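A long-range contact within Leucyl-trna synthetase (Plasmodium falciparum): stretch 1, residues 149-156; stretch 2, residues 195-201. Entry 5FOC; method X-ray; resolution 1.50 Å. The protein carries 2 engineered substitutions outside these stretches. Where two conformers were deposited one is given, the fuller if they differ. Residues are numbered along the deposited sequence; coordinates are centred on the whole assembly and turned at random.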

# COMPACT_ATOMS: atom_id res chain seq x y z
N LEU A 149 9.58 2.89 8.12
CA LEU A 149 10.17 1.62 7.67
C LEU A 149 10.55 0.86 8.93
O LEU A 149 11.27 1.39 9.76
CB LEU A 149 11.46 1.85 6.80
CG LEU A 149 11.15 2.29 5.38
CD1 LEU A 149 10.45 3.61 5.24
CD2 LEU A 149 12.51 2.36 4.69
N THR A 150 10.10 -0.40 9.01
CA THR A 150 10.33 -1.27 10.15
C THR A 150 10.34 -2.75 9.70
O THR A 150 9.65 -3.14 8.73
CB THR A 150 9.24 -1.07 11.24
OG1 THR A 150 9.75 -1.63 12.44
CG2 THR A 150 7.97 -1.72 10.86
N LEU A 151 11.13 -3.55 10.39
CA LEU A 151 11.32 -4.95 10.05
C LEU A 151 10.21 -5.81 10.64
O LEU A 151 9.76 -5.52 11.77
CB LEU A 151 12.70 -5.43 10.54
CG LEU A 151 13.98 -4.97 9.77
CD1 LEU A 151 15.21 -5.20 10.61
CD2 LEU A 151 14.00 -5.77 8.49
N GLY A 152 9.71 -6.79 9.91
CA GLY A 152 8.65 -7.64 10.44
C GLY A 152 8.67 -9.01 9.85
O GLY A 152 9.54 -9.35 8.98
N PHE A 153 7.69 -9.79 10.26
CA PHE A 153 7.61 -11.18 9.93
C PHE A 153 6.81 -11.41 8.66
O PHE A 153 5.87 -10.66 8.34
CB PHE A 153 6.92 -11.93 11.07
CG PHE A 153 7.59 -11.75 12.42
CD1 PHE A 153 8.79 -12.40 12.69
CD2 PHE A 153 7.04 -10.94 13.41
CE1 PHE A 153 9.45 -12.25 13.88
CE2 PHE A 153 7.68 -10.81 14.65
CZ PHE A 153 8.89 -11.46 14.88
N ASP A 154 7.18 -12.49 7.97
CA ASP A 154 6.50 -12.88 6.73
C ASP A 154 5.18 -13.56 7.01
O ASP A 154 4.28 -13.48 6.17
CB ASP A 154 7.40 -13.80 5.87
CG ASP A 154 6.93 -13.87 4.42
OD1 ASP A 154 6.87 -12.80 3.75
OD2 ASP A 154 6.62 -14.99 3.97
N LYS A 155 5.10 -14.22 8.16
CA LYS A 155 3.91 -14.92 8.65
C LYS A 155 3.64 -14.43 10.07
O LYS A 155 4.58 -14.21 10.82
CB LYS A 155 4.21 -16.42 8.67
CG LYS A 155 3.02 -17.28 9.03
CD LYS A 155 3.22 -18.72 8.58
CE LYS A 155 4.39 -19.37 9.28
NZ LYS A 155 4.25 -20.85 9.21
N GLN A 156 2.37 -14.24 10.44
CA GLN A 156 2.04 -13.61 11.72
C GLN A 156 1.85 -14.65 12.80
O GLN A 156 2.74 -15.49 12.99
CB GLN A 156 0.85 -12.66 11.61
CG GLN A 156 -0.55 -13.24 11.74
CD GLN A 156 -1.60 -12.15 11.67
OE1 GLN A 156 -1.98 -11.71 10.60
NE2 GLN A 156 -2.09 -11.71 12.84
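Stretch 2, residues 195-201: YQGIIPL

Stretch 2 leaves a helix at Gly197, whose positive phi (74°) closes a Schellman motif, and continues as irregular chain past the end of the strand 149-152. The two stretches run antiparallel: the CA of Gly152 lies 4.1 Å from the CA of Ile199, and the CA of Gln156 lies 5.0 Å from the CA of Gly197. One backbone hydrogen bond fixes this register, Phe153 N to Ile198 O at 2.9 Å and nearly straight (164°). Gly152 allows the close approach, its CA 3.4 Å from Ile198 O; an ideal CB there would clash with that oxygen and with Ile199 CG2. Phe153, chi1 m, lays its ring obliquely along the backbone of stretch 2, with CD2 3.4 Å from Gly197 O and CE2 4.0 Å from Pro200 CD, an apolar contact. Ile199 takes chi1 p and chi2 t, and its CG2 meets Thr150 CG2 at 4.0 Å; Thr150 is t, and its OG1 is hydrogen-bonded elsewhere in the structure. Ile198 points its CB away, yet its m,t chain brings CG1 to 4.1 Å from Gln156 CB. Gln156 points toward stretch 2; chi1 p and an extended chi2 carry its amide to Gln196, where Gln156 NE2 donates to Gln196 OE1 at 3.0 Å. The chain of Gln196 is folded, m,m, in the conformer given.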

# COMPACT_ATOMS: atom_id res chain seq x y z
N TYR A 195 0.64 -5.82 17.79
CA TYR A 195 -0.35 -6.59 18.54
C TYR A 195 -0.76 -7.81 17.70
O TYR A 195 -0.89 -8.90 18.22
CB TYR A 195 -1.59 -5.75 18.94
CG TYR A 195 -2.62 -6.55 19.73
CD1 TYR A 195 -2.32 -7.04 20.98
CD2 TYR A 195 -3.87 -6.91 19.15
CE1 TYR A 195 -3.25 -7.81 21.69
CE2 TYR A 195 -4.81 -7.66 19.85
CZ TYR A 195 -4.49 -8.12 21.11
OH TYR A 195 -5.41 -8.87 21.79
N GLN A 196 -0.85 -7.63 16.39
CA GLN A 196 -1.20 -8.68 15.40
C GLN A 196 -0.07 -9.67 15.15
O GLN A 196 -0.25 -10.63 14.38
CB GLN A 196 -1.56 -8.08 14.00
CG GLN A 196 -3.00 -7.60 13.78
CD GLN A 196 -4.06 -8.64 14.13
OE1 GLN A 196 -4.16 -9.69 13.49
NE2 GLN A 196 -4.87 -8.33 15.14
N GLY A 197 1.10 -9.45 15.73
CA GLY A 197 2.27 -10.32 15.46
C GLY A 197 2.95 -10.16 14.12
O GLY A 197 3.68 -11.06 13.70
N ILE A 198 2.71 -9.03 13.46
CA ILE A 198 3.29 -8.75 12.14
C ILE A 198 4.66 -8.10 12.29
O ILE A 198 5.53 -8.34 11.46
CB ILE A 198 2.34 -7.88 11.29
CG1 ILE A 198 1.00 -8.63 11.14
CG2 ILE A 198 2.99 -7.54 9.92
CD1 ILE A 198 -0.14 -7.83 10.56
N ILE A 199 4.86 -7.25 13.29
CA ILE A 199 6.18 -6.70 13.59
C ILE A 199 6.49 -6.92 15.06
O ILE A 199 5.53 -7.07 15.84
CB ILE A 199 6.28 -5.21 13.23
CG1 ILE A 199 5.47 -4.31 14.20
CG2 ILE A 199 5.83 -4.96 11.78
CD1 ILE A 199 5.65 -2.83 13.95
N PRO A 200 7.75 -6.92 15.46
CA PRO A 200 8.14 -7.02 16.84
C PRO A 200 8.22 -5.67 17.51
O PRO A 200 8.20 -4.64 16.85
CB PRO A 200 9.53 -7.62 16.76
CG PRO A 200 10.06 -7.09 15.49
CD PRO A 200 8.92 -7.00 14.54
N LEU A 201 8.27 -5.73 18.84
CA LEU A 201 8.64 -4.59 19.70
C LEU A 201 10.11 -4.73 20.06
O LEU A 201 10.62 -5.82 20.17
CB LEU A 201 7.77 -4.56 20.96
CG LEU A 201 6.29 -4.24 20.86
CD1 LEU A 201 5.62 -4.36 22.23
CD2 LEU A 201 6.16 -2.85 20.25